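Local coordinates for putative acyl-[acyl-carrier-protein]--UDP-N-acetylglucosamine O-acyltransferase (Bacteroides fragilis, PDB 4R36) that probably transfers an acyl chain from acyl carrier protein to UDP-N-acetylglucosamine, which in this enzyme family begins lipid A synthesis, at residues 68-73 with 80-85; 110-115 with 122-127; 208-213 with 226-231; 233-238 with 243-248; 247-252 with 261-266. All coordinates share one frame; numbering follows the deposited sequence.

Contact 1. Residues 68-73 with 80-85; sequences SRIGNG and AVIGAI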
# COMPACT_ATOMS: atom_id res chain seq x y z
N SER A 68 -8.76 22.86 -1.25
CA SER A 68 -9.24 21.98 -2.32
C SER A 68 -10.06 22.72 -3.35
O SER A 68 -10.82 23.65 -3.01
CB SER A 68 -10.10 20.88 -1.78
OG SER A 68 -9.42 20.06 -0.81
N ARG A 69 -9.89 22.28 -4.60
CA ARG A 69 -10.60 22.79 -5.74
C ARG A 69 -11.03 21.61 -6.56
O ARG A 69 -10.19 20.84 -7.09
CB ARG A 69 -9.70 23.67 -6.56
CG ARG A 69 -9.01 24.81 -5.82
CD ARG A 69 -9.97 25.94 -5.49
NE ARG A 69 -9.30 27.02 -4.79
CZ ARG A 69 -9.26 27.20 -3.48
NH1 ARG A 69 -9.81 26.35 -2.64
NH2 ARG A 69 -8.63 28.26 -2.99
N ILE A 70 -12.34 21.44 -6.67
CA ILE A 70 -12.94 20.34 -7.32
C ILE A 70 -13.84 20.83 -8.43
O ILE A 70 -14.72 21.70 -8.23
CB ILE A 70 -13.69 19.47 -6.28
CG1 ILE A 70 -12.65 18.83 -5.32
CG2 ILE A 70 -14.56 18.43 -6.95
CD1 ILE A 70 -13.27 18.35 -4.03
N GLY A 71 -13.66 20.23 -9.60
CA GLY A 71 -14.47 20.55 -10.78
C GLY A 71 -15.85 19.97 -10.79
O GLY A 71 -16.53 19.91 -9.76
N ASN A 72 -16.26 19.52 -11.97
CA ASN A 72 -17.64 18.97 -12.12
C ASN A 72 -17.70 17.48 -12.41
O ASN A 72 -16.83 16.94 -13.08
CB ASN A 72 -18.34 19.64 -13.31
CG ASN A 72 -18.31 21.16 -13.19
OD1 ASN A 72 -18.56 21.74 -12.15
ND2 ASN A 72 -17.99 21.78 -14.28
N GLY A 73 -18.75 16.83 -11.95
CA GLY A 73 -19.01 15.47 -12.39
C GLY A 73 -18.13 14.37 -11.72
O GLY A 73 -18.07 13.26 -12.20
N ALA A 80 -11.47 9.06 1.14
CA ALA A 80 -10.56 9.93 0.42
C ALA A 80 -10.28 11.22 1.18
O ALA A 80 -11.13 11.72 1.94
CB ALA A 80 -11.11 10.24 -0.94
N VAL A 81 -9.05 11.70 1.07
CA VAL A 81 -8.66 12.89 1.73
C VAL A 81 -8.03 13.81 0.68
O VAL A 81 -6.87 13.57 0.26
CB VAL A 81 -7.69 12.62 2.89
CG1 VAL A 81 -7.37 13.91 3.63
CG2 VAL A 81 -8.25 11.55 3.86
N ILE A 82 -8.71 14.89 0.36
CA ILE A 82 -8.21 15.89 -0.57
C ILE A 82 -7.83 17.17 0.15
O ILE A 82 -8.59 17.68 0.98
CB ILE A 82 -9.26 16.15 -1.66
CG1 ILE A 82 -9.59 14.83 -2.41
CG2 ILE A 82 -8.77 17.19 -2.66
CD1 ILE A 82 -10.67 14.97 -3.44
N GLY A 83 -6.59 17.64 -0.10
CA GLY A 83 -6.12 18.91 0.35
C GLY A 83 -5.33 18.98 1.61
O GLY A 83 -4.97 20.08 2.05
N ALA A 84 -4.96 17.84 2.19
CA ALA A 84 -4.08 17.90 3.35
C ALA A 84 -2.74 18.52 3.01
O ALA A 84 -2.28 18.48 1.83
CB ALA A 84 -3.89 16.53 3.95
N ILE A 85 -2.12 19.13 4.02
CA ILE A 85 -0.84 19.76 3.84
C ILE A 85 0.21 18.75 3.31
O ILE A 85 0.10 17.54 3.58
CB ILE A 85 -0.31 20.46 5.09
CG1 ILE A 85 -0.10 19.46 6.24
CG2 ILE A 85 -1.27 21.60 5.46
CD1 ILE A 85 0.60 20.07 7.40
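Ser68 and Ile82 make the close part of this contact, facing each other across the interior of the left-handed beta helix. The OG of Ser68 lies 3.5 Å from Ile82 CG2 and 3.1 Å from the backbone Ile82 O, and Ser68 CA is 5.1 Å from Gly83 CA. With OG beside its own backbone N (chi1 -58°), the hydroxyl bonds to Leu65 O, three residues earlier, at the corner before the strand, so its polar end is satisfied while Ser68 CB rests 4.0 Å from Ile82 CG2. Gly83 fits against this hydroxyl because it carries no side chain; its positive phi (96°) also suits glycine. Farther along, the packing is looser: Ile70 CD1 and Ile82 CD1 are 4.3 Å apart, a light methyl-to-methyl touch. The solvent side belongs to Arg69, whose side chain leaves the core and folds back so that NH1 bonds Ser68 O at 2.9 Å, coming in above the carbonyl plane. Strand 68-70 lies between strands 51-52 and 97-100 on one face of the prism, strand 81-82 lies on another, and Ile76 of strand 75-76, on the third, meets both Ile70 and Ile82 inside.

Contact 2. Residues 110-115 with 122-127; sequences VTINRG and TIVGNN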
# COMPACT_ATOMS: atom_id res chain seq x y z
N VAL A 110 -7.89 7.51 -1.25
CA VAL A 110 -6.97 8.27 -2.07
C VAL A 110 -6.58 9.56 -1.34
O VAL A 110 -7.42 10.19 -0.69
CB VAL A 110 -7.56 8.57 -3.42
CG1 VAL A 110 -6.79 9.68 -4.11
CG2 VAL A 110 -7.64 7.30 -4.29
N THR A 111 -5.31 9.92 -1.39
CA THR A 111 -4.83 11.13 -0.79
C THR A 111 -4.28 12.05 -1.90
O THR A 111 -3.44 11.63 -2.71
CB THR A 111 -3.76 10.88 0.31
OG1 THR A 111 -2.69 10.04 -0.19
CG2 THR A 111 -4.38 10.24 1.53
N ILE A 112 -4.76 13.30 -1.92
CA ILE A 112 -4.21 14.30 -2.79
C ILE A 112 -3.81 15.51 -1.93
O ILE A 112 -4.66 16.30 -1.53
CB ILE A 112 -5.18 14.70 -3.92
CG1 ILE A 112 -5.72 13.47 -4.66
CG2 ILE A 112 -4.54 15.68 -4.88
CD1 ILE A 112 -6.80 13.76 -5.68
N ASN A 113 -2.52 15.64 -1.65
CA ASN A 113 -2.07 16.70 -0.81
C ASN A 113 -2.02 18.01 -1.63
O ASN A 113 -1.70 18.01 -2.81
CB ASN A 113 -0.67 16.45 -0.22
CG ASN A 113 -0.51 15.16 0.62
OD1 ASN A 113 0.63 14.76 0.84
ND2 ASN A 113 -1.57 14.55 1.08
N ARG A 114 -2.25 19.15 -0.96
CA ARG A 114 -2.01 20.41 -1.57
C ARG A 114 -0.55 20.72 -1.79
O ARG A 114 0.37 20.00 -1.32
CB ARG A 114 -2.72 21.55 -0.79
CG ARG A 114 -2.25 21.90 0.61
CD ARG A 114 -3.24 22.98 1.10
NE ARG A 114 -3.04 23.47 2.47
CZ ARG A 114 -2.34 24.56 2.83
NH1 ARG A 114 -1.62 25.23 1.98
NH2 ARG A 114 -2.31 24.93 4.10
N GLY A 115 -0.31 21.79 -2.51
CA GLY A 115 1.06 22.12 -2.97
C GLY A 115 2.00 22.76 -1.93
O GLY A 115 1.62 23.01 -0.79
N THR A 122 -1.24 21.30 -6.48
CA THR A 122 -1.28 19.87 -6.87
C THR A 122 -2.49 19.79 -7.79
O THR A 122 -3.58 20.21 -7.43
CB THR A 122 -1.45 18.98 -5.64
OG1 THR A 122 -0.43 19.33 -4.69
CG2 THR A 122 -1.35 17.51 -6.03
N ILE A 123 -2.30 19.27 -8.99
CA ILE A 123 -3.35 19.28 -10.01
C ILE A 123 -3.56 17.93 -10.65
O ILE A 123 -2.61 17.34 -11.21
CB ILE A 123 -3.02 20.27 -11.13
CG1 ILE A 123 -2.87 21.71 -10.56
CG2 ILE A 123 -4.04 20.20 -12.28
CD1 ILE A 123 -2.32 22.72 -11.55
N VAL A 124 -4.81 17.48 -10.61
CA VAL A 124 -5.32 16.33 -11.35
C VAL A 124 -6.34 16.85 -12.37
O VAL A 124 -7.15 17.72 -12.03
CB VAL A 124 -6.01 15.36 -10.42
CG1 VAL A 124 -6.68 14.20 -11.16
CG2 VAL A 124 -5.04 14.76 -9.42
N GLY A 125 -6.22 16.41 -13.63
CA GLY A 125 -7.05 16.82 -14.77
C GLY A 125 -8.44 16.20 -14.79
O GLY A 125 -9.14 16.14 -13.75
N ASN A 126 -8.83 15.71 -15.98
CA ASN A 126 -10.19 15.24 -16.18
C ASN A 126 -10.23 13.76 -16.52
O ASN A 126 -9.28 13.23 -17.13
CB ASN A 126 -10.81 16.01 -17.32
CG ASN A 126 -10.69 17.50 -17.15
OD1 ASN A 126 -10.93 18.09 -16.06
ND2 ASN A 126 -10.32 18.15 -18.22
N ASN A 127 -11.32 13.08 -16.15
CA ASN A 127 -11.59 11.72 -16.67
C ASN A 127 -10.48 10.72 -16.22
O ASN A 127 -10.16 9.81 -16.97
CB ASN A 127 -11.74 11.69 -18.20
CG ASN A 127 -12.72 12.76 -18.71
OD1 ASN A 127 -13.84 12.71 -18.40
ND2 ASN A 127 -12.27 13.67 -19.49
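In Thr122 a chi1 of -53° swings OG1 to the side of the backbone N and sets CG2 anti to that N, which gives the side chain a polar and an apolar contact, against Asn113 and Ile112. The hydroxyl donates to Asn113 O at 2.6 Å, a short bond with a C=O...OG1 angle of 145°, the donor tilted only modestly from the carbonyl plane. The same oxygen accepts from Asp139 N on the next coil, so it is held by two hydrogen bonds, which should fix its rotation. The methyl lies inward of the bond: Thr122 CG2 is still beside Asn113 O, at 3.3 Å, and meets Ile112 CG2 at 3.9 Å. Ile112 has its own CG2 anti to N, and its chain runs out extended through chi2 (173°), which takes CD1 to 4.3 Å from Val124 CG2. Polar and apolar halves thus meet side by side, the bond at the corner of the coil and the methyls within the core. Gly115 lies near His138, a residue that binds UDP-N-acetylglucosamine, so this corner borders the substrate site, and Arg114 NH1 reaches Ser96 OG. Strand 111-112 lies in one sheet of the beta helix, between strands 81-82 and 135-136, while strand 121-124 follows 97-100 in another; Ile100 touches both Ile112 and Val124, and Val136 touches Ile112 and Thr122.

Contact 3. Residues 208-213 with 226-231; sequences SGINII and ENIHNA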
# COMPACT_ATOMS: atom_id res chain seq x y z
N SER A 208 9.85 -2.73 -22.29
CA SER A 208 9.38 -4.12 -22.45
C SER A 208 8.47 -4.19 -23.67
O SER A 208 7.49 -4.93 -23.66
CB SER A 208 8.64 -4.55 -21.20
OG SER A 208 9.52 -4.56 -20.08
N GLY A 209 8.73 -3.32 -24.65
CA GLY A 209 8.00 -3.29 -25.90
C GLY A 209 6.98 -2.19 -25.89
O GLY A 209 6.97 -1.35 -24.98
N ILE A 210 6.10 -2.23 -26.88
CA ILE A 210 5.03 -1.19 -27.05
C ILE A 210 3.73 -1.57 -26.49
O ILE A 210 3.42 -2.73 -26.50
CB ILE A 210 4.83 -0.98 -28.56
CG1 ILE A 210 6.11 -0.50 -29.15
CG2 ILE A 210 3.72 0.01 -28.86
CD1 ILE A 210 6.78 0.57 -28.39
N ASN A 211 2.93 -0.61 -26.02
CA ASN A 211 1.59 -0.84 -25.49
C ASN A 211 0.60 -1.10 -26.65
O ASN A 211 -0.24 -0.26 -26.93
CB ASN A 211 1.15 0.35 -24.68
CG ASN A 211 -0.20 0.18 -23.99
OD1 ASN A 211 -0.73 -0.89 -23.93
ND2 ASN A 211 -0.75 1.26 -23.51
N ILE A 212 0.81 -2.20 -27.36
CA ILE A 212 0.05 -2.48 -28.60
C ILE A 212 -1.41 -2.63 -28.26
O ILE A 212 -2.27 -2.10 -28.98
CB ILE A 212 0.56 -3.72 -29.32
CG1 ILE A 212 1.95 -3.46 -29.85
CG2 ILE A 212 -0.30 -4.09 -30.55
CD1 ILE A 212 2.70 -4.71 -30.32
N ILE A 213 -1.70 -3.30 -27.14
CA ILE A 213 -3.08 -3.50 -26.68
C ILE A 213 -3.80 -2.20 -26.50
O ILE A 213 -4.82 -1.95 -27.13
CB ILE A 213 -3.15 -4.32 -25.37
CG1 ILE A 213 -2.66 -5.72 -25.64
CG2 ILE A 213 -4.58 -4.40 -24.85
CD1 ILE A 213 -2.18 -6.45 -24.41
N GLU A 226 3.23 0.41 -35.96
CA GLU A 226 4.48 -0.10 -36.46
C GLU A 226 5.58 0.99 -36.45
O GLU A 226 6.74 0.69 -36.14
CB GLU A 226 4.31 -0.65 -37.87
CG GLU A 226 5.58 -1.29 -38.43
CD GLU A 226 6.08 -2.52 -37.61
OE1 GLU A 226 5.28 -3.12 -36.84
OE2 GLU A 226 7.29 -2.85 -37.68
N ASN A 227 5.22 2.24 -36.77
CA ASN A 227 6.20 3.31 -36.73
C ASN A 227 6.72 3.57 -35.31
O ASN A 227 7.91 3.82 -35.12
CB ASN A 227 5.62 4.60 -37.36
CG ASN A 227 5.33 4.45 -38.90
OD1 ASN A 227 5.84 3.53 -39.55
ND2 ASN A 227 4.50 5.32 -39.44
N ILE A 228 5.80 3.53 -34.35
CA ILE A 228 6.16 3.72 -32.96
C ILE A 228 7.12 2.59 -32.58
O ILE A 228 8.16 2.81 -31.92
CB ILE A 228 4.90 3.75 -32.07
CG1 ILE A 228 4.11 5.03 -32.34
CG2 ILE A 228 5.24 3.60 -30.57
CD1 ILE A 228 2.71 5.03 -31.78
N HIS A 229 6.78 1.38 -33.02
CA HIS A 229 7.61 0.24 -32.68
C HIS A 229 9.01 0.39 -33.24
O HIS A 229 10.02 0.20 -32.55
CB HIS A 229 6.93 -1.08 -33.18
CG HIS A 229 7.37 -2.26 -32.40
ND1 HIS A 229 6.53 -3.29 -32.06
CD2 HIS A 229 8.54 -2.50 -31.76
CE1 HIS A 229 7.20 -4.17 -31.33
NE2 HIS A 229 8.42 -3.71 -31.14
N ASN A 230 9.08 0.80 -34.50
CA ASN A 230 10.35 1.08 -35.13
C ASN A 230 11.15 2.19 -34.50
O ASN A 230 12.37 2.05 -34.35
CB ASN A 230 10.17 1.30 -36.63
CG ASN A 230 9.88 -0.02 -37.35
OD1 ASN A 230 10.25 -1.10 -36.86
ND2 ASN A 230 9.14 0.04 -38.45
N ALA A 231 10.49 3.27 -34.06
CA ALA A 231 11.24 4.29 -33.34
C ALA A 231 11.90 3.71 -32.06
O ALA A 231 13.07 3.98 -31.78
CB ALA A 231 10.34 5.46 -32.99
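Ile210, His229 and Ile228 account for most of what this contact buries, and Ile210 is at its centre. Its CG1 sits over one face of the His229 imidazole, 4.0 Å from the ring centroid and 16° off the ring normal: a CH-pi contact placed toward the rim, where Ile210 CG1 comes to 3.9 Å from His229 CG. In the histidine, CG is swung roughly opposite the backbone N (chi1 -155°), which carries the ring toward Ile210 CG1, the two side chains meeting at a slant. Past CG1 the isoleucine bends (chi2 -46°) and delivers CD1 to Ile228 CG2, 4.0 Å away. One aliphatic side chain thus meets two consecutive residues of helix 222-237, by a methylene over the ring and by a terminal methyl against a methyl. Ile212 adds a lighter touch, its CD1 being 4.4 Å from His229 ND1. Leu215 of the short helix 212-217 packs on both Ile210 and Ile228 and adds to the apolar cluster. In sequence, between Ile210 and Ile212, comes Asn211, the N-cap of that short helix: its OD1 takes Gly214 N and its ND2 gives to Tyr181 O, and it is one of the residues that bind UDP-N-acetylglucosamine. Across these segments there is no hydrogen bond, so helix 222-237 meets the end of strand 206-210 by dispersion forces, with the imidazole used for its flat surface. A polar ligand-binding residue is consequently framed by neighbours whose own hold on the helix is apolar.

Contact 4. Residues 233-238 with 243-248; sequences RIIYQS and SDALTK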
# COMPACT_ATOMS: atom_id res chain seq x y z
N ARG A 233 12.68 0.52 -31.41
CA ARG A 233 13.82 -0.36 -31.84
C ARG A 233 15.05 0.42 -32.07
O ARG A 233 16.11 0.02 -31.67
CB ARG A 233 13.51 -1.20 -33.09
CG ARG A 233 12.48 -2.24 -32.89
CD ARG A 233 12.12 -3.06 -34.16
NE ARG A 233 10.92 -3.83 -33.81
CZ ARG A 233 9.72 -3.77 -34.39
NH1 ARG A 233 9.47 -3.00 -35.44
NH2 ARG A 233 8.73 -4.54 -33.90
N ILE A 234 14.95 1.58 -32.72
CA ILE A 234 16.07 2.44 -32.89
C ILE A 234 16.56 2.95 -31.55
O ILE A 234 17.74 3.01 -31.32
CB ILE A 234 15.75 3.63 -33.83
CG1 ILE A 234 15.59 3.11 -35.26
CG2 ILE A 234 16.86 4.69 -33.77
CD1 ILE A 234 14.85 4.08 -36.17
N ILE A 235 15.66 3.39 -30.69
CA ILE A 235 16.06 4.02 -29.45
C ILE A 235 16.70 3.03 -28.46
O ILE A 235 17.70 3.32 -27.85
CB ILE A 235 14.85 4.79 -28.80
CG1 ILE A 235 14.56 6.03 -29.63
CG2 ILE A 235 15.16 5.22 -27.36
CD1 ILE A 235 13.16 6.55 -29.49
N TYR A 236 16.10 1.87 -28.31
CA TYR A 236 16.51 0.96 -27.27
C TYR A 236 17.34 -0.20 -27.80
O TYR A 236 18.08 -0.76 -27.01
CB TYR A 236 15.30 0.37 -26.55
CG TYR A 236 14.75 1.28 -25.50
CD1 TYR A 236 15.43 1.51 -24.28
CD2 TYR A 236 13.56 1.90 -25.68
CE1 TYR A 236 14.92 2.37 -23.32
CE2 TYR A 236 13.03 2.78 -24.70
CZ TYR A 236 13.70 2.99 -23.52
OH TYR A 236 13.14 3.86 -22.56
N GLN A 237 17.22 -0.60 -29.06
CA GLN A 237 17.78 -1.89 -29.51
C GLN A 237 18.79 -1.75 -30.64
O GLN A 237 19.13 -2.70 -31.25
CB GLN A 237 16.65 -2.81 -29.95
CG GLN A 237 15.71 -3.04 -28.77
CD GLN A 237 14.53 -3.91 -29.04
OE1 GLN A 237 13.73 -3.65 -29.90
NE2 GLN A 237 14.39 -4.94 -28.25
N SER A 238 19.36 -0.59 -30.87
CA SER A 238 20.25 -0.42 -32.00
C SER A 238 21.64 -0.04 -31.57
O SER A 238 22.48 0.20 -32.41
CB SER A 238 19.72 0.63 -32.89
OG SER A 238 18.44 0.12 -33.32
N SER A 243 21.27 10.88 -28.62
CA SER A 243 21.29 11.81 -29.72
C SER A 243 21.24 11.17 -31.07
O SER A 243 20.52 11.64 -31.96
CB SER A 243 22.56 12.66 -29.71
OG SER A 243 22.34 13.71 -28.83
N ASP A 244 22.06 10.17 -31.25
CA ASP A 244 22.15 9.51 -32.55
C ASP A 244 20.91 8.77 -32.83
O ASP A 244 20.51 8.67 -33.98
CB ASP A 244 23.30 8.51 -32.62
CG ASP A 244 24.70 9.19 -32.64
OD1 ASP A 244 24.80 10.45 -32.76
OD2 ASP A 244 25.66 8.38 -32.51
N ALA A 245 20.28 8.21 -31.80
CA ALA A 245 19.07 7.45 -32.01
C ALA A 245 17.98 8.43 -32.48
O ALA A 245 17.18 8.10 -33.38
CB ALA A 245 18.58 6.72 -30.76
N LEU A 246 17.89 9.57 -31.82
CA LEU A 246 16.82 10.48 -32.16
C LEU A 246 17.03 11.05 -33.54
O LEU A 246 16.09 11.19 -34.29
CB LEU A 246 16.62 11.52 -31.10
CG LEU A 246 16.31 11.07 -29.67
CD1 LEU A 246 16.19 12.27 -28.72
CD2 LEU A 246 15.08 10.21 -29.62
N THR A 247 18.28 11.32 -33.90
CA THR A 247 18.60 11.68 -35.29
C THR A 247 18.11 10.66 -36.26
O THR A 247 17.47 11.02 -37.24
CB THR A 247 20.12 11.89 -35.45
OG1 THR A 247 20.49 13.00 -34.66
CG2 THR A 247 20.53 12.13 -36.94
N LYS A 248 18.39 9.37 -36.03
CA LYS A 248 17.98 8.36 -36.92
C LYS A 248 16.45 8.17 -37.00
O LYS A 248 15.84 7.96 -38.10
CB LYS A 248 18.62 7.05 -36.55
CG LYS A 248 18.40 5.91 -37.57
CD LYS A 248 19.22 4.70 -37.20
CE LYS A 248 19.37 3.80 -38.41
NZ LYS A 248 19.43 2.39 -37.98
O HOH W 1 18.51 1.08 -35.92
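An antiparallel helical hairpin in the C-terminal domain comes together here, with Ile234 and Ile235 of helix 222-237 meeting Ala245 of helix 242-252. The two short segments run at 163° to each other with their axes 8.7 Å apart, and the small alanine lets the backbones close in: its CB lies 3.9 Å from Ile235 CA. Ile234 applies its CG2 branch, which touches Ala245 O at 3.4 Å and, about one turn further along that helix, Lys248 CB at 4.0 Å. Ile235 sends its longer branch past the alanine to Leu246, CD1 against CD2 at 4.1 Å, the two side chains meeting at a slant. Lys248 leaves its helix with CG anti to the backbone N (chi1 -172°), and its aliphatic part lies along Ile234 before the ammonium group reaches the edge of the interface. There a water accepts from Lys248 NZ at 2.6 Å and donates to Ser238 OG. That hydroxyl in turn donates to Arg233 O, which also takes Gln237 N from the opposite face of its plane, so two donors hold that carbonyl. The chemistry divides cleanly: direct contact between the helices is apolar, whereas the polar link at the edge is indirect, joining the lysine ammonium to the first helix through water and hydroxyl.

Contact 5. Residues 247-252 with 261-266; sequences TKVEAE and YIVDFI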
# COMPACT_ATOMS: atom_id res chain seq x y z
N THR A 247 18.28 11.32 -33.90
CA THR A 247 18.60 11.68 -35.29
C THR A 247 18.11 10.66 -36.26
O THR A 247 17.47 11.02 -37.24
CB THR A 247 20.12 11.89 -35.45
OG1 THR A 247 20.49 13.00 -34.66
CG2 THR A 247 20.53 12.13 -36.94
N LYS A 248 18.39 9.37 -36.03
CA LYS A 248 17.98 8.36 -36.92
C LYS A 248 16.45 8.17 -37.00
O LYS A 248 15.84 7.96 -38.10
CB LYS A 248 18.62 7.05 -36.55
CG LYS A 248 18.40 5.91 -37.57
CD LYS A 248 19.22 4.70 -37.20
CE LYS A 248 19.37 3.80 -38.41
NZ LYS A 248 19.43 2.39 -37.98
N VAL A 249 15.78 8.27 -35.84
CA VAL A 249 14.32 8.25 -35.83
C VAL A 249 13.77 9.37 -36.72
O VAL A 249 12.84 9.14 -37.51
CB VAL A 249 13.75 8.44 -34.39
CG1 VAL A 249 12.23 8.68 -34.48
CG2 VAL A 249 14.03 7.22 -33.52
N GLU A 250 14.29 10.57 -36.55
CA GLU A 250 13.85 11.70 -37.37
C GLU A 250 14.11 11.47 -38.87
O GLU A 250 13.33 11.91 -39.69
CB GLU A 250 14.48 13.00 -36.93
CG GLU A 250 13.90 13.47 -35.60
CD GLU A 250 14.49 14.73 -35.01
OE1 GLU A 250 15.70 14.96 -35.01
OE2 GLU A 250 13.69 15.55 -34.44
N ALA A 251 15.17 10.78 -39.21
CA ALA A 251 15.55 10.53 -40.61
C ALA A 251 14.83 9.38 -41.22
O ALA A 251 14.58 9.39 -42.39
CB ALA A 251 17.06 10.28 -40.73
N GLU A 252 14.46 8.36 -40.46
CA GLU A 252 14.07 7.09 -41.02
C GLU A 252 12.67 6.64 -40.70
O GLU A 252 12.20 5.77 -41.39
CB GLU A 252 15.01 5.97 -40.57
CG GLU A 252 16.44 6.29 -40.92
CD GLU A 252 17.35 5.07 -40.97
OE1 GLU A 252 16.89 3.93 -40.82
OE2 GLU A 252 18.53 5.30 -41.14
N TYR A 261 6.30 13.34 -30.75
CA TYR A 261 6.13 13.34 -29.32
C TYR A 261 7.19 12.44 -28.67
O TYR A 261 7.81 12.83 -27.68
CB TYR A 261 4.74 12.85 -29.00
CG TYR A 261 4.34 12.67 -27.55
CD1 TYR A 261 4.87 13.50 -26.51
CD2 TYR A 261 3.33 11.80 -27.25
CE1 TYR A 261 4.40 13.37 -25.20
CE2 TYR A 261 2.82 11.69 -25.96
CZ TYR A 261 3.35 12.48 -24.95
OH TYR A 261 2.85 12.25 -23.70
N ILE A 262 7.44 11.27 -29.24
CA ILE A 262 8.51 10.40 -28.71
C ILE A 262 9.83 11.15 -28.68
O ILE A 262 10.55 11.21 -27.66
CB ILE A 262 8.64 9.15 -29.57
CG1 ILE A 262 7.44 8.27 -29.43
CG2 ILE A 262 9.90 8.36 -29.27
CD1 ILE A 262 7.38 7.20 -30.51
N VAL A 263 10.16 11.77 -29.81
CA VAL A 263 11.45 12.47 -29.93
C VAL A 263 11.58 13.66 -28.97
O VAL A 263 12.56 13.82 -28.26
CB VAL A 263 11.73 12.86 -31.41
CG1 VAL A 263 12.91 13.80 -31.50
CG2 VAL A 263 11.92 11.60 -32.24
N ASP A 264 10.59 14.51 -28.96
CA ASP A 264 10.62 15.67 -28.11
C ASP A 264 10.70 15.26 -26.62
O ASP A 264 11.44 15.89 -25.85
CB ASP A 264 9.32 16.45 -28.30
CG ASP A 264 9.43 17.87 -27.74
OD1 ASP A 264 10.05 18.74 -28.38
OD2 ASP A 264 8.98 18.12 -26.62
N PHE A 265 9.85 14.29 -26.24
CA PHE A 265 9.84 13.83 -24.89
C PHE A 265 11.25 13.38 -24.42
O PHE A 265 11.75 13.84 -23.41
CB PHE A 265 8.87 12.65 -24.71
CG PHE A 265 8.72 12.21 -23.26
CD1 PHE A 265 9.68 11.44 -22.65
CD2 PHE A 265 7.59 12.52 -22.53
CE1 PHE A 265 9.55 11.00 -21.33
CE2 PHE A 265 7.43 12.09 -21.22
CZ PHE A 265 8.39 11.30 -20.62
N ILE A 266 11.91 12.55 -25.24
CA ILE A 266 13.23 12.04 -24.85
C ILE A 266 14.28 13.14 -24.91
O ILE A 266 15.12 13.28 -24.00
CB ILE A 266 13.62 10.85 -25.71
CG1 ILE A 266 12.57 9.73 -25.47
CG2 ILE A 266 15.05 10.40 -25.46
CD1 ILE A 266 12.60 8.62 -26.49
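Val249 and Val263 lie side by side, pointing opposite ways, each putting out one methyl so that Val249 CG1 and Val263 CG2 come to 3.7 Å. The two valines have nearly the same torsion, CG1 standing opposite the backbone N (chi1 169° in Val249), yet different branches do the touching: the one on that far side in Val249, and in Val263 the one beside its own N. Val263's second branch is taken by Glu250. This glutamate starts off to one side of its helix and then runs extended (chi2 177°), so that its carboxylate lies across the valine, with Glu250 OE2 at 3.5 Å and Glu250 CD at 4.0 Å from Val263 CG1. No hydrogen bond joins the segments; the charge is met by Arg267, whose NH2 forms a salt bridge with Glu250 OE1. Val263 is therefore held between a buried methyl on one flank and a carboxylate at the exposed edge on the other, the second probably kept in place by that arginine. The backbones stay well apart here, 7.8 Å between the CA atoms of Val249 and Val263, as two helices bridged by side chains. Around them the C-terminal helices form a small bundle. Val249 also packs on Ile234 of helix 222-237, while Ile262 and Ile266 bring helix 257-267 against Ile235 of that helix. On another side of helix 257-267, Tyr261 OH bonds with Asp161 and Gly180 of the beta helix, and Phe265 rests on Pro196.

How the contacts relate
Contacts 1 and 2 are both buried in the beta helix and sit on neighbouring coils, strands 81-82 and 111-112 adjoining in one sheet. They differ in their hydroxyls: that of Thr122 bonds across contact 2, whereas that of Ser68 bonds to Leu65, outside contact 1. The other three belong to the C-terminal helices, well away from them. Helix 222-237 serves contacts 3 and 4, linked by the Glu226-Arg233 salt bridge, and helix 242-252 serves contacts 4 and 5. Aliphatic packing continues between contacts 4 and 5 through Ile234, Ile235 and Val249. Lysine in contact 4, bridged by water, and glutamate in contact 5, paired outside it, sit at the edges; the histidine of contact 3 is itself a packing surface.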